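Local coordinates for protein ATP-dependent DNA helicase uvsW (Enterobacteria phage T4, PDB 1RIF) that couples ATP hydrolysis to 3'-5' translocation and the unwinding of duplex DNA, and drives branch migration of Holliday junctions in phage recombination-dependent repair, at residues G260-G265 and G277-P282; R131-P136 and S142-L147; I3-H8 and G66-F71. The protein carries 1 engineered substitution. All coordinates share one frame; numbering follows the deposited sequence.

In the fold
The chain is the N-terminal part of UvsW, holding its small N-terminal region and the ATP-binding helicase domain. From the N terminus, contact 3 comes first: it closes a loop of 57 residues and lays helix 68-74 on strand 3-8 of a four-stranded mixed sheet. Contact 2 closes the five-residue middle of the P-loop, between strand 130-133 and helix 141-155. Contact 1 spans the 11 residues, mostly helix 269-276, before edge strand 278-280. The three follow one another without nesting or crossing. Contacts 1 and 2 share the seven-stranded parallel sheet, where F280 pairs with I132 and N134; E278 of contact 1 also touches G66 of contact 3, a single packing touch between the two regions.

Contact 1: G260-G265 and G277-P282; sequences GSLRDG and GEIFKP
L262 and I279 meet tip to tip, and their apolar contact carries nearly all of this small interface. One methyl of the leucine does the touching: L262 CD1 lies 3.5 Å from I279 CG2 and 3.6 Å from I279 CD1, so it rests against both ends of the isoleucine side chain. With CG1 beside the backbone N (chi1 -61°) and CD1 extended (chi2 172°), both methyls of I279 come against the same leucine carbon. Both side chains also touch I132 of strand 130-133 and N134 in the loop just after it, so the loop after strand 254-258 meets the edge strand across the end of strand 130-133.

Polar groups contribute little. The carboxylate of D264 merely comes near the isoleucine, OD1 lying 4.4 Å from I279 CD1, and no hydrogen bond joins the two segments. The loop is shaped from within and by its surroundings: R263 is the centre of an inverse gamma turn, whose weak bond runs from D264 N to L262 O at 3.2 Å, and R263 NH1 is held by Y272 OH of helix 269-276. S261 N is bonded to S259 OG. G277 leaves that helix with positive phi, a conformation that calls for glycine, and turns the chain into the last strand.

The topology is a beta-alpha-beta crossover in the RecA-like ATPase fold: strand 254-258, helix 269-276 and parallel strand 278-280, with strand 130-133 intervening. The S259-S261 sequence, just after strand 254-258, probably corresponds to motif III of superfamily 2 helicases.

Contact 2: R131-P136 and S142-L147; sequences RILNLP and SLIQAL
L133 on a strand and I144 on a helix mark the closest backbone approach, their CA atoms 9.8 Å apart, a gap bridged by side chains, with no hydrogen bond across it. I144 uses both branches. With CG1 set beside the backbone N (chi1 -69°), CG2 is left to face L133 CD1 at a loose 4.2 Å, while the longer branch meets L135 tip to tip, I144 CD1 to L135 CD2 at 3.4 Å. This second approach is tighter than usual for two methyls, and L135 has a chi1 of -19°, well off a staggered position, which may reflect local strain or an imprecisely placed side chain. All three residues are buried.

The predicted ATP-binding P-loop, L135-S142, begins in the first segment and ends in the second, so the contact joins the strand and helix on either end of the loop expected to hold the nucleotide phosphates. L135 O also accepts a hydrogen bond from NH2 of the engineered R141.

Around it, helix 116-128 lies against the same cluster: Q118 and V122 touch I144, and A121 touches L135. Helix 167-180 packs on other sides of the same turns, through S142, L143, Q145 and A146, and strand 130-133 runs between parallel strands 254-258 and 278-280.

Contact 3: I3-H8 and G66-F71; sequences IKVHFH and GQIKKF
Strand-to-helix packing through four buried apolar side chains, I3 and V5 against I68 and F71, seats helix 68-74 on the mixed four-stranded sheet of the N-terminal region. I3 and V5, two residues apart, face the helix from the same side of strand 3-8; I68 and F71, about one turn apart, answer from the helix. The backbones come nearest at V5 and I68, whose CA atoms are 9.6 Å apart.

Two separate touches make up the contact. V5 CG2 approaches I68 CD1 at 4.2 Å, methyl to methyl. Farther along, I3 CD1 lies 4.1 Å from F71 CE2 and sits at the edge of the ring, near its plane, not over a face. F71 reaches the strand with CG anti to its own backbone nitrogen (chi1 -179°). The same ring stacks with F75 and meets F28 of helix 19-28 with the planes about 60° apart, so it belongs to an aromatic cluster beyond this contact. On the sheet, I15 and V13 of neighbouring strand 12-16 touch I3 and V5 respectively.

With no hydrogen bond or charge pair across it, the interface depends on burial and shape. Its separations are those of relaxed van der Waals packing, and between these two segments the helix is held by hydrophobic fit alone.

Contact 1: G260-G265 and G277-P282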
loop_
_atom_site.group_PDB
_atom_site.type_symbol
_atom_site.label_atom_id
_atom_site.label_comp_id
_atom_site.label_asym_id
_atom_site.label_seq_id
_atom_site.Cartn_x
_atom_site.Cartn_y
_atom_site.Cartn_z
ATOM N N GLY A 260 0.956 14.185 -1.330
ATOM C CA GLY A 260 0.775 15.469 -0.683
ATOM C C GLY A 260 -0.616 15.998 -0.995
ATOM O O GLY A 260 -1.044 17.015 -0.450
ATOM N N SER A 261 -1.328 15.289 -1.865
ATOM C CA SER A 261 -2.671 15.679 -2.279
ATOM C C SER A 261 -3.714 14.566 -2.081
ATOM O O SER A 261 -4.178 13.969 -3.053
ATOM C CB SER A 261 -2.633 16.081 -3.755
ATOM O OG SER A 261 -1.537 16.941 -4.016
ATOM N N LEU A 262 -4.098 14.297 -0.836
ATOM C CA LEU A 262 -5.074 13.241 -0.573
ATOM C C LEU A 262 -6.498 13.610 -0.989
ATOM O O LEU A 262 -6.861 14.791 -1.042
ATOM C CB LEU A 262 -5.069 12.859 0.908
ATOM C CG LEU A 262 -3.707 12.571 1.533
ATOM C CD1 LEU A 262 -3.910 12.091 2.951
ATOM C CD2 LEU A 262 -2.956 11.547 0.710
ATOM N N ARG A 263 -7.301 12.582 -1.268
ATOM C CA ARG A 263 -8.690 12.758 -1.682
ATOM C C ARG A 263 -9.669 12.769 -0.493
ATOM O O ARG A 263 -10.681 12.062 -0.496
ATOM C CB ARG A 263 -9.066 11.648 -2.668
ATOM C CG ARG A 263 -8.103 11.546 -3.836
ATOM C CD ARG A 263 -8.614 10.606 -4.907
ATOM N NE ARG A 263 -9.813 11.129 -5.546
ATOM C CZ ARG A 263 -10.465 10.516 -6.529
ATOM N NH1 ARG A 263 -10.030 9.349 -6.989
ATOM N NH2 ARG A 263 -11.551 11.072 -7.056
ATOM N N ASP A 264 -9.362 13.591 0.510
ATOM C CA ASP A 264 -10.183 13.716 1.714
ATOM C C ASP A 264 -11.683 13.834 1.435
ATOM O O ASP A 264 -12.493 13.134 2.046
ATOM C CB ASP A 264 -9.742 14.938 2.525
ATOM C CG ASP A 264 -8.284 14.879 2.917
ATOM O OD1 ASP A 264 -7.862 13.843 3.471
ATOM O OD2 ASP A 264 -7.561 15.872 2.678
ATOM N N GLY A 265 -12.047 14.727 0.517
ATOM C CA GLY A 265 -13.451 14.930 0.200
ATOM C C GLY A 265 -14.035 14.108 -0.938
ATOM O O GLY A 265 -15.138 14.400 -1.414
ATOM N N GLY A 277 -3.729 1.659 4.084
ATOM C CA GLY A 277 -3.698 1.871 5.523
ATOM C C GLY A 277 -4.104 3.277 5.935
ATOM O O GLY A 277 -4.362 4.143 5.092
ATOM N N GLU A 278 -4.159 3.518 7.239
ATOM C CA GLU A 278 -4.537 4.832 7.745
ATOM C C GLU A 278 -3.570 5.929 7.330
ATOM O O GLU A 278 -2.394 5.676 7.066
ATOM C CB GLU A 278 -4.654 4.812 9.269
ATOM C CG GLU A 278 -6.046 4.481 9.752
ATOM C CD GLU A 278 -6.094 3.195 10.541
ATOM O OE1 GLU A 278 -5.405 3.119 11.581
ATOM O OE2 GLU A 278 -6.820 2.264 10.123
ATOM N N ILE A 279 -4.080 7.154 7.290
ATOM C CA ILE A 279 -3.295 8.311 6.893
ATOM C C ILE A 279 -2.396 8.825 8.009
ATOM O O ILE A 279 -2.785 8.837 9.174
ATOM C CB ILE A 279 -4.219 9.452 6.455
ATOM C CG1 ILE A 279 -5.054 9.005 5.252
ATOM C CG2 ILE A 279 -3.403 10.693 6.152
ATOM C CD1 ILE A 279 -6.138 9.989 4.839
ATOM N N PHE A 280 -1.189 9.247 7.643
ATOM C CA PHE A 280 -0.232 9.793 8.598
ATOM C C PHE A 280 0.405 11.069 8.053
ATOM O O PHE A 280 1.024 11.051 6.988
ATOM C CB PHE A 280 0.877 8.789 8.903
ATOM C CG PHE A 280 2.074 9.401 9.596
ATOM C CD1 PHE A 280 1.984 9.852 10.913
ATOM C CD2 PHE A 280 3.284 9.555 8.920
ATOM C CE1 PHE A 280 3.080 10.448 11.540
ATOM C CE2 PHE A 280 4.383 10.150 9.539
ATOM C CZ PHE A 280 4.281 10.597 10.848
ATOM N N LYS A 281 0.249 12.173 8.784
ATOM C CA LYS A 281 0.846 13.443 8.377
ATOM C C LYS A 281 1.908 13.860 9.386
ATOM O O LYS A 281 1.604 14.061 10.560
ATOM C CB LYS A 281 -0.210 14.546 8.266
ATOM C CG LYS A 281 0.381 15.862 7.768
ATOM C CD LYS A 281 -0.670 16.896 7.410
ATOM C CE LYS A 281 -0.009 18.105 6.744
ATOM N NZ LYS A 281 -0.995 19.125 6.272
ATOM N N PRO A 282 3.170 13.997 8.939
ATOM C CA PRO A 282 4.308 14.389 9.779
ATOM C C PRO A 282 4.290 15.865 10.196
ATOM O O PRO A 282 3.225 16.503 10.047
ATOM C CB PRO A 282 5.508 14.038 8.904
ATOM C CG PRO A 282 5.005 14.370 7.541
ATOM C CD PRO A 282 3.612 13.765 7.550
ATOM O OXT PRO A 282 5.335 16.359 10.682
#

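Contact 2: R131-P136 and S142-L147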
loop_
_atom_site.group_PDB
_atom_site.type_symbol
_atom_site.label_atom_id
_atom_site.label_comp_id
_atom_site.label_asym_id
_atom_site.label_seq_id
_atom_site.Cartn_x
_atom_site.Cartn_y
_atom_site.Cartn_z
ATOM N N ARG A 131 0.555 2.469 5.857
ATOM C CA ARG A 131 0.044 3.827 6.033
ATOM C C ARG A 131 0.022 4.621 4.736
ATOM O O ARG A 131 0.677 4.269 3.751
ATOM C CB ARG A 131 0.926 4.635 6.997
ATOM C CG ARG A 131 1.120 4.065 8.369
ATOM C CD ARG A 131 0.213 4.728 9.384
ATOM N NE ARG A 131 -0.552 3.723 10.119
ATOM C CZ ARG A 131 -0.871 3.813 11.403
ATOM N NH1 ARG A 131 -0.483 4.869 12.111
ATOM N NH2 ARG A 131 -1.577 2.846 11.979
ATOM N N ILE A 132 -0.749 5.704 4.753
ATOM C CA ILE A 132 -0.778 6.627 3.635
ATOM C C ILE A 132 0.087 7.712 4.251
ATOM O O ILE A 132 -0.319 8.363 5.211
ATOM C CB ILE A 132 -2.159 7.230 3.351
ATOM C CG1 ILE A 132 -3.056 6.217 2.638
ATOM C CG2 ILE A 132 -1.998 8.461 2.484
ATOM C CD1 ILE A 132 -4.449 6.750 2.374
ATOM N N LEU A 133 1.297 7.867 3.728
ATOM C CA LEU A 133 2.217 8.857 4.238
ATOM C C LEU A 133 1.893 10.163 3.536
ATOM O O LEU A 133 2.174 10.336 2.350
ATOM C CB LEU A 133 3.654 8.419 3.960
ATOM C CG LEU A 133 4.006 7.039 4.517
ATOM C CD1 LEU A 133 5.416 6.675 4.093
ATOM C CD2 LEU A 133 3.868 7.034 6.038
ATOM N N ASN A 134 1.284 11.075 4.283
ATOM C CA ASN A 134 0.882 12.358 3.742
ATOM C C ASN A 134 1.991 13.405 3.853
ATOM O O ASN A 134 2.020 14.187 4.801
ATOM C CB ASN A 134 -0.384 12.819 4.467
ATOM C CG ASN A 134 -0.935 14.114 3.916
ATOM O OD1 ASN A 134 -0.853 14.371 2.716
ATOM N ND2 ASN A 134 -1.515 14.933 4.787
ATOM N N LEU A 135 2.908 13.414 2.887
ATOM C CA LEU A 135 4.005 14.377 2.892
ATOM C C LEU A 135 4.114 15.077 1.550
ATOM O O LEU A 135 3.865 14.471 0.511
ATOM C CB LEU A 135 5.345 13.698 3.201
ATOM C CG LEU A 135 5.334 12.333 3.880
ATOM C CD1 LEU A 135 5.132 11.266 2.819
ATOM C CD2 LEU A 135 6.650 12.103 4.593
ATOM N N PRO A 136 4.506 16.366 1.561
ATOM C CA PRO A 136 4.669 17.206 0.368
ATOM C C PRO A 136 5.713 16.673 -0.614
ATOM O O PRO A 136 6.696 16.038 -0.219
ATOM C CB PRO A 136 5.047 18.563 0.955
ATOM C CG PRO A 136 5.790 18.191 2.201
ATOM C CD PRO A 136 4.922 17.099 2.770
ATOM N N SER A 142 11.809 9.984 -2.323
ATOM C CA SER A 142 12.586 8.863 -2.850
ATOM C C SER A 142 13.458 8.253 -1.769
ATOM O O SER A 142 13.673 7.043 -1.761
ATOM C CB SER A 142 13.457 9.297 -4.030
ATOM O OG SER A 142 14.422 10.261 -3.646
ATOM N N LEU A 143 13.953 9.089 -0.855
ATOM C CA LEU A 143 14.797 8.612 0.240
ATOM C C LEU A 143 13.942 7.866 1.256
ATOM O O LEU A 143 14.392 6.886 1.852
ATOM C CB LEU A 143 15.523 9.777 0.927
ATOM C CG LEU A 143 16.498 9.403 2.062
ATOM C CD1 LEU A 143 17.554 8.414 1.558
ATOM C CD2 LEU A 143 17.168 10.657 2.592
ATOM N N ILE A 144 12.709 8.334 1.457
ATOM C CA ILE A 144 11.795 7.679 2.390
ATOM C C ILE A 144 11.498 6.293 1.844
ATOM O O ILE A 144 11.526 5.308 2.572
ATOM C CB ILE A 144 10.470 8.465 2.536
ATOM C CG1 ILE A 144 10.734 9.785 3.270
ATOM C CG2 ILE A 144 9.442 7.611 3.273
ATOM C CD1 ILE A 144 9.486 10.613 3.567
ATOM N N GLN A 145 11.222 6.228 0.546
ATOM C CA GLN A 145 10.939 4.963 -0.116
ATOM C C GLN A 145 12.168 4.042 -0.118
ATOM O O GLN A 145 12.050 2.833 0.088
ATOM C CB GLN A 145 10.450 5.237 -1.543
ATOM C CG GLN A 145 9.013 5.740 -1.582
ATOM C CD GLN A 145 8.588 6.224 -2.955
ATOM O OE1 GLN A 145 8.981 7.305 -3.386
ATOM N NE2 GLN A 145 7.791 5.423 -3.653
ATOM N N ALA A 146 13.348 4.617 -0.340
ATOM C CA ALA A 146 14.598 3.844 -0.342
ATOM C C ALA A 146 14.867 3.248 1.039
ATOM O O ALA A 146 15.273 2.096 1.152
ATOM C CB ALA A 146 15.773 4.732 -0.753
ATOM N N LEU A 147 14.640 4.031 2.088
ATOM C CA LEU A 147 14.870 3.547 3.448
ATOM C C LEU A 147 13.898 2.427 3.813
ATOM O O LEU A 147 14.279 1.439 4.439
ATOM C CB LEU A 147 14.767 4.706 4.444
ATOM C CG LEU A 147 15.955 5.662 4.325
ATOM C CD1 LEU A 147 15.804 6.845 5.264
ATOM C CD2 LEU A 147 17.218 4.884 4.651
#

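Contact 3: I3-H8 and G66-F71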
loop_
_atom_site.group_PDB
_atom_site.type_symbol
_atom_site.label_atom_id
_atom_site.label_comp_id
_atom_site.label_asym_id
_atom_site.label_seq_id
_atom_site.Cartn_x
_atom_site.Cartn_y
_atom_site.Cartn_z
ATOM N N ILE A 3 -19.352 -9.687 16.446
ATOM C CA ILE A 3 -18.471 -9.627 15.293
ATOM C C ILE A 3 -17.096 -10.183 15.621
ATOM O O ILE A 3 -16.484 -9.793 16.610
ATOM C CB ILE A 3 -18.303 -8.169 14.819
ATOM C CG1 ILE A 3 -19.660 -7.591 14.413
ATOM C CG2 ILE A 3 -17.323 -8.108 13.669
ATOM C CD1 ILE A 3 -19.616 -6.129 14.074
ATOM N N LYS A 4 -16.623 -11.106 14.790
ATOM C CA LYS A 4 -15.299 -11.701 14.956
ATOM C C LYS A 4 -14.531 -11.453 13.672
ATOM O O LYS A 4 -14.929 -11.919 12.607
ATOM C CB LYS A 4 -15.391 -13.212 15.219
ATOM C CG LYS A 4 -15.681 -13.582 16.669
ATOM C CD LYS A 4 -15.574 -15.084 16.885
ATOM C CE LYS A 4 -15.749 -15.459 18.357
ATOM N NZ LYS A 4 -16.000 -16.926 18.553
ATOM N N VAL A 5 -13.436 -10.707 13.766
ATOM C CA VAL A 5 -12.629 -10.403 12.592
ATOM C C VAL A 5 -11.365 -11.264 12.570
ATOM O O VAL A 5 -10.481 -11.131 13.420
ATOM C CB VAL A 5 -12.277 -8.900 12.556
ATOM C CG1 VAL A 5 -11.502 -8.571 11.301
ATOM C CG2 VAL A 5 -13.554 -8.081 12.604
ATOM N N HIS A 6 -11.297 -12.158 11.591
ATOM C CA HIS A 6 -10.171 -13.067 11.456
ATOM C C HIS A 6 -9.158 -12.648 10.415
ATOM O O HIS A 6 -9.485 -12.012 9.415
ATOM C CB HIS A 6 -10.653 -14.477 11.100
ATOM C CG HIS A 6 -11.560 -15.085 12.120
ATOM N ND1 HIS A 6 -12.925 -14.892 12.112
ATOM C CD2 HIS A 6 -11.295 -15.863 13.196
ATOM C CE1 HIS A 6 -13.462 -15.525 13.140
ATOM N NE2 HIS A 6 -12.494 -16.122 13.814
ATOM N N PHE A 7 -7.916 -13.027 10.657
ATOM C CA PHE A 7 -6.855 -12.728 9.728
ATOM C C PHE A 7 -7.132 -13.585 8.479
ATOM O O PHE A 7 -7.666 -14.692 8.583
ATOM C CB PHE A 7 -5.511 -13.102 10.358
ATOM C CG PHE A 7 -4.322 -12.709 9.533
ATOM C CD1 PHE A 7 -3.732 -11.456 9.692
ATOM C CD2 PHE A 7 -3.804 -13.582 8.579
ATOM C CE1 PHE A 7 -2.646 -11.081 8.913
ATOM C CE2 PHE A 7 -2.718 -13.213 7.795
ATOM C CZ PHE A 7 -2.139 -11.957 7.965
ATOM N N HIS A 8 -6.782 -13.057 7.308
ATOM C CA HIS A 8 -6.962 -13.730 6.020
ATOM C C HIS A 8 -5.975 -13.029 5.076
ATOM O O HIS A 8 -6.344 -12.103 4.360
ATOM C CB HIS A 8 -8.399 -13.528 5.518
ATOM C CG HIS A 8 -8.658 -14.134 4.174
ATOM N ND1 HIS A 8 -8.983 -15.463 4.006
ATOM C CD2 HIS A 8 -8.579 -13.607 2.929
ATOM C CE1 HIS A 8 -9.088 -15.728 2.715
ATOM N NE2 HIS A 8 -8.846 -14.620 2.041
ATOM N N GLY A 66 -9.550 -0.682 10.995
ATOM C CA GLY A 66 -9.750 0.361 11.983
ATOM C C GLY A 66 -11.091 1.067 11.941
ATOM O O GLY A 66 -11.577 1.547 12.969
ATOM N N GLN A 67 -11.683 1.134 10.752
ATOM C CA GLN A 67 -12.974 1.788 10.546
ATOM C C GLN A 67 -14.154 0.989 11.092
ATOM O O GLN A 67 -15.229 1.542 11.304
ATOM C CB GLN A 67 -13.202 2.006 9.056
ATOM C CG GLN A 67 -12.081 2.736 8.368
ATOM C CD GLN A 67 -12.100 4.212 8.661
ATOM O OE1 GLN A 67 -12.002 4.630 9.818
ATOM N NE2 GLN A 67 -12.233 5.018 7.612
ATOM N N ILE A 68 -13.961 -0.309 11.303
ATOM C CA ILE A 68 -15.039 -1.148 11.802
ATOM C C ILE A 68 -15.469 -0.710 13.199
ATOM O O ILE A 68 -16.603 -0.956 13.612
ATOM C CB ILE A 68 -14.628 -2.640 11.829
ATOM C CG1 ILE A 68 -14.278 -3.112 10.419
ATOM C CG2 ILE A 68 -15.783 -3.493 12.338
ATOM C CD1 ILE A 68 -13.729 -4.524 10.374
ATOM N N LYS A 69 -14.569 -0.050 13.922
ATOM C CA LYS A 69 -14.890 0.420 15.265
ATOM C C LYS A 69 -15.954 1.518 15.193
ATOM O O LYS A 69 -16.773 1.653 16.097
ATOM C CB LYS A 69 -13.631 0.938 15.968
ATOM C CG LYS A 69 -13.854 1.287 17.435
ATOM C CD LYS A 69 -14.291 0.067 18.248
ATOM C CE LYS A 69 -14.932 0.467 19.576
ATOM N NZ LYS A 69 -14.070 1.392 20.360
ATOM N N LYS A 70 -15.936 2.300 14.113
ATOM C CA LYS A 70 -16.920 3.364 13.910
ATOM C C LYS A 70 -18.276 2.674 13.838
ATOM O O LYS A 70 -19.246 3.082 14.478
ATOM C CB LYS A 70 -16.689 4.076 12.579
ATOM C CG LYS A 70 -15.239 4.380 12.241
ATOM C CD LYS A 70 -14.746 5.664 12.894
ATOM C CE LYS A 70 -13.356 6.037 12.371
ATOM N NZ LYS A 70 -12.923 7.400 12.802
ATOM N N PHE A 71 -18.321 1.619 13.031
ATOM C CA PHE A 71 -19.520 0.820 12.815
ATOM C C PHE A 71 -20.076 0.292 14.135
ATOM O O PHE A 71 -21.148 0.700 14.573
ATOM C CB PHE A 71 -19.187 -0.355 11.891
ATOM C CG PHE A 71 -20.358 -1.240 11.587
ATOM C CD1 PHE A 71 -21.289 -0.879 10.620
ATOM C CD2 PHE A 71 -20.541 -2.434 12.281
ATOM C CE1 PHE A 71 -22.383 -1.694 10.351
ATOM C CE2 PHE A 71 -21.631 -3.252 12.018
ATOM C CZ PHE A 71 -22.553 -2.883 11.053
#